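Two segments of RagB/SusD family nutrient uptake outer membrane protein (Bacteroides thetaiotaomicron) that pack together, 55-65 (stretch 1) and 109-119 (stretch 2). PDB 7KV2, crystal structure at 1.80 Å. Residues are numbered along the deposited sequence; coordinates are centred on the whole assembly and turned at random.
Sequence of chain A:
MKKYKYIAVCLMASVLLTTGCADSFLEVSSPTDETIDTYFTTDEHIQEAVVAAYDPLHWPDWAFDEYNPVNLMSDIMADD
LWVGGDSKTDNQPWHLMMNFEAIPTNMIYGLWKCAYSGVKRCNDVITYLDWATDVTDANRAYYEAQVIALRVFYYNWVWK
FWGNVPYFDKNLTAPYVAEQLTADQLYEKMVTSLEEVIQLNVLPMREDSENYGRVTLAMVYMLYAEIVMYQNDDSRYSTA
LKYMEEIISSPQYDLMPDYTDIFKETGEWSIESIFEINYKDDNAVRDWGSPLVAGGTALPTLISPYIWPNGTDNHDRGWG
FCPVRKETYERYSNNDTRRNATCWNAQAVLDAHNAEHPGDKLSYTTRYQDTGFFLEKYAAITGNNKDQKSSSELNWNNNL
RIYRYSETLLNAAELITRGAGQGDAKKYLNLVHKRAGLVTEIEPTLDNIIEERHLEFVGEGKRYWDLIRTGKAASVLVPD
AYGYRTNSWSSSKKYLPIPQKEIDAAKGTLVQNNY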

ATOM      1  N   ASP A  55      12.618   4.286   8.455  1.00 20.51           N
ATOM      2  CA  ASP A  55      12.431   2.924   9.016  1.00 24.67           C
ATOM      3  C   ASP A  55      10.955   2.616   9.222  1.00 21.65           C
ATOM      4  O   ASP A  55      10.533   1.488   8.978  1.00 21.92           O
ATOM      5  CB  ASP A  55      13.230   2.721  10.302  1.00 29.09           C
ATOM      6  CG  ASP A  55      14.640   2.258  10.028  1.00 33.68           C
ATOM      7  OD1 ASP A  55      14.811   1.301   9.246  1.00 30.49           O
ATOM      8  OD2 ASP A  55      15.569   2.876  10.590  1.00 37.90           O
ATOM      9  N   PRO A  56      10.122   3.544   9.746  1.00 20.72           N
ATOM     10  CA  PRO A  56       8.711   3.227  10.011  1.00 20.62           C
ATOM     11  C   PRO A  56       7.904   2.838   8.752  1.00 19.98           C
ATOM     12  O   PRO A  56       6.877   2.209   8.883  1.00 20.82           O
ATOM     13  CB  PRO A  56       8.212   4.508  10.692  1.00 21.87           C
ATOM     14  CG  PRO A  56       9.460   5.018  11.381  1.00 22.36           C
ATOM     15  CD  PRO A  56      10.514   4.861  10.302  1.00 21.86           C
ATOM     16  N   LEU A  57       8.398   3.179   7.557  1.00 18.80           N
ATOM     17  CA  LEU A  57       7.814   2.643   6.289  1.00 18.51           C
ATOM     18  C   LEU A  57       7.644   1.126   6.383  1.00 18.14           C
ATOM     19  O   LEU A  57       6.589   0.633   5.878  1.00 18.77           O
ATOM     20  CB  LEU A  57       8.684   2.985   5.068  1.00 19.13           C
ATOM     21  CG  LEU A  57       8.711   4.449   4.665  1.00 20.48           C
ATOM     22  CD1 LEU A  57       9.728   4.646   3.563  1.00 21.06           C
ATOM     23  CD2 LEU A  57       7.340   4.976   4.254  1.00 19.40           C
ATOM     24  N   HIS A  58       8.615   0.388   6.932  1.00 17.71           N
ATOM     25  CA  HIS A  58       8.614  -1.090   6.881  1.00 19.39           C
ATOM     26  C   HIS A  58       8.109  -1.672   8.190  1.00 19.14           C
ATOM     27  O   HIS A  58       8.272  -2.837   8.366  1.00 18.67           O
ATOM     28  CB  HIS A  58       9.968  -1.693   6.479  1.00 20.47           C
ATOM     29  CG  HIS A  58      11.100  -1.422   7.413  1.00 23.63           C
ATOM     30  ND1 HIS A  58      11.354  -2.181   8.540  1.00 26.73           N
ATOM     31  CD2 HIS A  58      12.057  -0.480   7.369  1.00 23.48           C
ATOM     32  CE1 HIS A  58      12.424  -1.689   9.160  1.00 25.12           C
ATOM     33  NE2 HIS A  58      12.884  -0.668   8.450  1.00 24.03           N
ATOM     34  N   TRP A  59       7.438  -0.908   9.047  1.00 19.45           N
ATOM     35  CA  TRP A  59       6.942  -1.412  10.355  1.00 19.47           C
ATOM     36  C   TRP A  59       5.539  -2.020  10.348  1.00 19.16           C
ATOM     37  O   TRP A  59       5.356  -2.996  11.068  1.00 19.01           O
ATOM     38  CB  TRP A  59       6.975  -0.258  11.377  1.00 20.49           C
ATOM     39  CG  TRP A  59       8.359   0.110  11.813  1.00 20.08           C
ATOM     40  CD1 TRP A  59       9.545  -0.390  11.364  1.00 22.35           C
ATOM     41  CD2 TRP A  59       8.693   1.124  12.792  1.00 22.53           C
ATOM     42  NE1 TRP A  59      10.590   0.238  11.996  1.00 24.43           N
ATOM     43  CE2 TRP A  59      10.100   1.177  12.869  1.00 24.29           C
ATOM     44  CE3 TRP A  59       7.938   1.984  13.594  1.00 25.74           C
ATOM     45  CZ2 TRP A  59      10.769   2.046  13.736  1.00 24.85           C
ATOM     46  CZ3 TRP A  59       8.596   2.829  14.465  1.00 26.42           C
ATOM     47  CH2 TRP A  59       9.989   2.853  14.534  1.00 26.35           C
ATOM     48  N   PRO A  60       4.497  -1.396   9.732  1.00 17.37           N
ATOM     49  CA  PRO A  60       3.112  -1.663  10.112  1.00 18.46           C
ATOM     50  C   PRO A  60       2.604  -3.089   9.907  1.00 16.49           C
ATOM     51  O   PRO A  60       1.704  -3.524  10.636  1.00 16.71           O
ATOM     52  CB  PRO A  60       2.230  -0.698   9.295  1.00 19.61           C
ATOM     53  CG  PRO A  60       3.130  -0.009   8.344  1.00 18.74           C
ATOM     54  CD  PRO A  60       4.560  -0.309   8.759  1.00 17.44           C
ATOM     55  N   ASP A  61       3.251  -3.850   9.028  1.00 16.99           N
ATOM     56  CA  ASP A  61       2.901  -5.276   8.835  1.00 18.22           C
ATOM     57  C   ASP A  61       3.161  -6.087  10.128  1.00 17.30           C
ATOM     58  O   ASP A  61       2.489  -7.134  10.341  1.00 17.38           O
ATOM     59  CB  ASP A  61       3.644  -5.830   7.614  1.00 18.29           C
ATOM     60  CG  ASP A  61       5.156  -5.822   7.762  1.00 21.46           C
ATOM     61  OD1 ASP A  61       5.737  -4.750   8.106  1.00 20.12           O
ATOM     62  OD2 ASP A  61       5.753  -6.875   7.453  1.00 23.93           O
ATOM     63  N   TRP A  62       4.061  -5.630  11.005  1.00 19.59           N
ATOM     64  CA  TRP A  62       4.274  -6.267  12.330  1.00 20.24           C
ATOM     65  C   TRP A  62       5.005  -5.286  13.247  1.00 21.19           C
ATOM     66  O   TRP A  62       6.248  -5.148  13.142  1.00 20.89           O
ATOM     67  CB  TRP A  62       5.002  -7.602  12.201  1.00 22.46           C
ATOM     68  CG  TRP A  62       5.448  -8.221  13.490  1.00 23.43           C
ATOM     69  CD1 TRP A  62       6.733  -8.533  13.819  1.00 26.64           C
ATOM     70  CD2 TRP A  62       4.652  -8.532  14.648  1.00 24.29           C
ATOM     71  NE1 TRP A  62       6.794  -9.046  15.081  1.00 28.25           N
ATOM     72  CE2 TRP A  62       5.531  -9.086  15.606  1.00 27.85           C
ATOM     73  CE3 TRP A  62       3.291  -8.422  14.963  1.00 26.45           C
ATOM     74  CZ2 TRP A  62       5.103  -9.491  16.870  1.00 26.87           C
ATOM     75  CZ3 TRP A  62       2.860  -8.824  16.206  1.00 28.36           C
ATOM     76  CH2 TRP A  62       3.763  -9.331  17.154  1.00 29.69           C
ATOM     77  N   ALA A  63       4.246  -4.606  14.114  1.00 22.41           N
ATOM     78  CA  ALA A  63       4.796  -3.569  15.003  1.00 20.11           C
ATOM     79  C   ALA A  63       3.805  -3.302  16.144  1.00 23.65           C
ATOM     80  O   ALA A  63       2.566  -3.396  15.922  1.00 21.34           O
ATOM     81  CB  ALA A  63       5.067  -2.313  14.199  1.00 20.31           C
ATOM     82  N   PHE A  64       4.327  -2.956  17.324  1.00 24.05           N
ATOM     83  CA  PHE A  64       3.459  -2.546  18.466  1.00 24.07           C
ATOM     84  C   PHE A  64       2.453  -3.657  18.745  1.00 23.32           C
ATOM     85  O   PHE A  64       1.279  -3.333  18.991  1.00 26.69           O
ATOM     86  CB  PHE A  64       2.771  -1.213  18.148  1.00 24.06           C
ATOM     87  CG  PHE A  64       3.741  -0.097  17.852  1.00 28.13           C
ATOM     88  CD1 PHE A  64       4.517   0.460  18.873  1.00 28.52           C
ATOM     89  CD2 PHE A  64       3.919   0.378  16.556  1.00 26.34           C
ATOM     90  CE1 PHE A  64       5.463   1.439  18.596  1.00 29.47           C
ATOM     91  CE2 PHE A  64       4.837   1.388  16.290  1.00 27.84           C
ATOM     92  CZ  PHE A  64       5.607   1.921  17.310  1.00 28.42           C
ATOM     93  N   ASP A  65       2.913  -4.911  18.636  1.00 22.98           N
ATOM     94  CA  ASP A  65       2.190  -6.186  18.896  1.00 27.72           C
ATOM     95  C   ASP A  65       0.956  -6.354  17.999  1.00 26.75           C
ATOM     96  O   ASP A  65       0.135  -7.202  18.320  1.00 23.07           O
ATOM     97  CB  ASP A  65       1.875  -6.322  20.385  1.00 33.38           C
ATOM     98  CG  ASP A  65       3.183  -6.231  21.157  1.00 38.00           C
ATOM     99  OD1 ASP A  65       4.049  -7.099  20.927  1.00 45.38           O
ATOM    100  OD2 ASP A  65       3.363  -5.230  21.870  1.00 50.90           O
TER
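Stretch 2, residues 109-119: YGLWKCAYSGV

Stretch 2 is helical from G110 through V119, and it continues beyond, with Y109 at the N-cap. It runs against the direction of stretch 1: P56 CA lies 5.3 Å from G118 CA, P60 CA 5.3 Å from L111 CA, and F64 CA 5.5 Å from G110 CA. Stretch 1 is irregular, a 3-10 segment at 55-57 followed by a type I turn from W59 to W62.

The central bump is C114. C114 SG enters a hollow lined by W59 CB (3.5 Å), P60 CA (3.7 Å), A63 CB (3.7 Å) and F64 CE2 (3.8 Å), and it meets the F64 ring at the edge, 87° off the normal. One face of that ring receives K113: K113 CB stands 3.6 Å from the F64 ring centroid, 18° off the normal, a CH-pi geometry.

G110 leaves room for A63: an ideal CB on G110 would lie 3.3 Å from A63 O. At G118, P56 CG approaches G118 N to 3.8 Å, while P56 CB reaches C114 O at 3.6 Å. Between these ends, W59 CZ3 touches S117 CB at 3.5 Å, and P60 CB meets L111 CD1 at 3.9 Å.

No direct hydrogen bond crosses; water 1 links F64 O (2.8 Å from the water O) to K113 NZ (2.9 Å from it). The contact buries 464 Å², both sides summed.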

ATOM      1  N   TYR A 109      -4.405  -0.241  15.803  1.00 23.24           N
ATOM      2  CA  TYR A 109      -3.643   0.821  16.513  1.00 25.23           C
ATOM      3  C   TYR A 109      -2.171   0.837  16.054  1.00 23.69           C
ATOM      4  O   TYR A 109      -1.537   1.904  16.119  1.00 24.77           O
ATOM      5  CB  TYR A 109      -3.856   0.575  18.011  1.00 26.76           C
ATOM      6  CG  TYR A 109      -3.552   1.720  18.947  1.00 28.10           C
ATOM      7  CD1 TYR A 109      -3.223   2.983  18.486  1.00 27.73           C
ATOM      8  CD2 TYR A 109      -3.608   1.513  20.317  1.00 28.68           C
ATOM      9  CE1 TYR A 109      -2.923   4.010  19.371  1.00 29.09           C
ATOM     10  CE2 TYR A 109      -3.330   2.537  21.209  1.00 28.81           C
ATOM     11  CZ  TYR A 109      -2.978   3.782  20.733  1.00 29.38           C
ATOM     12  OH  TYR A 109      -2.712   4.819  21.592  1.00 34.25           O
ATOM     13  N   GLY A 110      -1.643  -0.282  15.553  1.00 24.58           N
ATOM     14  CA  GLY A 110      -0.237  -0.368  15.090  1.00 21.46           C
ATOM     15  C   GLY A 110       0.074   0.681  14.033  1.00 20.45           C
ATOM     16  O   GLY A 110       1.115   1.378  14.115  1.00 22.91           O
ATOM     17  N   LEU A 111      -0.813   0.840  13.066  1.00 19.81           N
ATOM     18  CA  LEU A 111      -0.550   1.696  11.892  1.00 20.34           C
ATOM     19  C   LEU A 111      -0.486   3.146  12.363  1.00 20.41           C
ATOM     20  O   LEU A 111       0.323   3.904  11.882  1.00 21.19           O
ATOM     21  CB  LEU A 111      -1.662   1.483  10.849  1.00 20.41           C
ATOM     22  CG  LEU A 111      -1.601   2.389   9.620  1.00 19.92           C
ATOM     23  CD1 LEU A 111      -0.322   2.152   8.837  1.00 22.63           C
ATOM     24  CD2 LEU A 111      -2.805   2.166   8.714  1.00 21.31           C
ATOM     25  N   TRP A 112      -1.381   3.519  13.272  1.00 21.30           N
ATOM     26  CA  TRP A 112      -1.391   4.865  13.894  1.00 21.33           C
ATOM     27  C   TRP A 112      -0.011   5.134  14.527  1.00 19.43           C
ATOM     28  O   TRP A 112       0.581   6.151  14.240  1.00 21.49           O
ATOM     29  CB  TRP A 112      -2.543   4.885  14.902  1.00 22.79           C
ATOM     30  CG  TRP A 112      -2.630   6.158  15.692  1.00 24.93           C
ATOM     31  CD1 TRP A 112      -1.776   6.600  16.672  1.00 26.82           C
ATOM     32  CD2 TRP A 112      -3.645   7.155  15.552  1.00 26.15           C
ATOM     33  NE1 TRP A 112      -2.193   7.827  17.135  1.00 25.57           N
ATOM     34  CE2 TRP A 112      -3.328   8.197  16.465  1.00 27.42           C
ATOM     35  CE3 TRP A 112      -4.780   7.289  14.746  1.00 26.36           C
ATOM     36  CZ2 TRP A 112      -4.135   9.325  16.598  1.00 28.04           C
ATOM     37  CZ3 TRP A 112      -5.561   8.418  14.863  1.00 28.95           C
ATOM     38  CH2 TRP A 112      -5.240   9.417  15.791  1.00 28.19           C
ATOM     39  N   LYS A 113       0.490   4.208  15.322  1.00 21.95           N
ATOM     40  CA  LYS A 113       1.758   4.351  16.072  1.00 25.14           C
ATOM     41  C   LYS A 113       2.920   4.393  15.078  1.00 25.24           C
ATOM     42  O   LYS A 113       3.819   5.205  15.271  1.00 21.88           O
ATOM     43  CB  LYS A 113       1.944   3.219  17.072  1.00 24.10           C
ATOM     44  CG  LYS A 113       0.981   3.254  18.255  1.00 27.16           C
ATOM     45  CD  LYS A 113       1.089   2.029  19.133  1.00 26.30           C
ATOM     46  CE  LYS A 113       0.028   1.968  20.225  1.00 29.01           C
ATOM     47  NZ  LYS A 113       0.082   0.685  20.975  1.00 28.54           N
ATOM     48  N   CYS A 114       2.856   3.615  13.987  1.00 23.60           N
ATOM     49  CA  CYS A 114       3.908   3.667  12.942  1.00 21.99           C
ATOM     50  C   CYS A 114       3.905   5.019  12.242  1.00 18.13           C
ATOM     51  O   CYS A 114       5.009   5.568  11.994  1.00 21.86           O
ATOM     52  CB  CYS A 114       3.755   2.532  11.930  1.00 20.45           C
ATOM     53  SG  CYS A 114       3.920   0.889  12.634  1.00 22.32           S
ATOM     54  N   ALA A 115       2.738   5.565  11.895  1.00 20.05           N
ATOM     55  CA  ALA A 115       2.621   6.831  11.158  1.00 20.58           C
ATOM     56  C   ALA A 115       3.237   7.944  12.000  1.00 22.80           C
ATOM     57  O   ALA A 115       4.068   8.746  11.469  1.00 20.30           O
ATOM     58  CB  ALA A 115       1.183   7.122  10.869  1.00 20.36           C
ATOM     59  N   TYR A 116       2.894   7.982  13.289  1.00 24.53           N
ATOM     60  CA  TYR A 116       3.360   9.100  14.159  1.00 24.15           C
ATOM     61  C   TYR A 116       4.829   8.890  14.520  1.00 25.04           C
ATOM     62  O   TYR A 116       5.498   9.930  14.713  1.00 27.74           O
ATOM     63  CB  TYR A 116       2.420   9.310  15.350  1.00 23.48           C
ATOM     64  CG  TYR A 116       1.204  10.081  14.922  1.00 23.72           C
ATOM     65  CD1 TYR A 116       1.279  11.417  14.566  1.00 24.31           C
ATOM     66  CD2 TYR A 116      -0.028   9.464  14.803  1.00 25.17           C
ATOM     67  CE1 TYR A 116       0.171  12.120  14.123  1.00 22.56           C
ATOM     68  CE2 TYR A 116      -1.151  10.158  14.384  1.00 24.94           C
ATOM     69  CZ  TYR A 116      -1.065  11.504  14.084  1.00 25.05           C
ATOM     70  OH  TYR A 116      -2.158  12.172  13.612  1.00 25.19           O
ATOM     71  N   SER A 117       5.345   7.653  14.568  1.00 25.04           N
ATOM     72  CA  SER A 117       6.807   7.400  14.740  1.00 25.62           C
ATOM     73  C   SER A 117       7.542   7.980  13.541  1.00 26.22           C
ATOM     74  O   SER A 117       8.555   8.701  13.739  1.00 25.35           O
ATOM     75  CB  SER A 117       7.156   5.949  14.933  1.00 27.00           C
ATOM     76  OG  SER A 117       6.418   5.435  16.031  1.00 27.25           O
ATOM     77  N   GLY A 118       7.039   7.719  12.334  1.00 23.95           N
ATOM     78  CA  GLY A 118       7.579   8.321  11.108  1.00 23.27           C
ATOM     79  C   GLY A 118       7.613   9.851  11.203  1.00 25.47           C
ATOM     80  O   GLY A 118       8.701  10.439  11.014  1.00 24.85           O
ATOM     81  N   VAL A 119       6.476  10.463  11.510  1.00 23.78           N
ATOM     82  CA  VAL A 119       6.318  11.935  11.628  1.00 24.95           C
ATOM     83  C   VAL A 119       7.364  12.460  12.621  1.00 26.11           C
ATOM     84  O   VAL A 119       8.026  13.472  12.294  1.00 28.31           O
ATOM     85  CB  VAL A 119       4.894  12.326  12.043  1.00 26.62           C
ATOM     86  CG1 VAL A 119       4.837  13.804  12.356  1.00 26.67           C
ATOM     87  CG2 VAL A 119       3.842  11.998  11.004  1.00 26.02           C
TER
HETATM   88  O   HOH W   1      -0.637  -1.243  18.954  1.00 30.94           O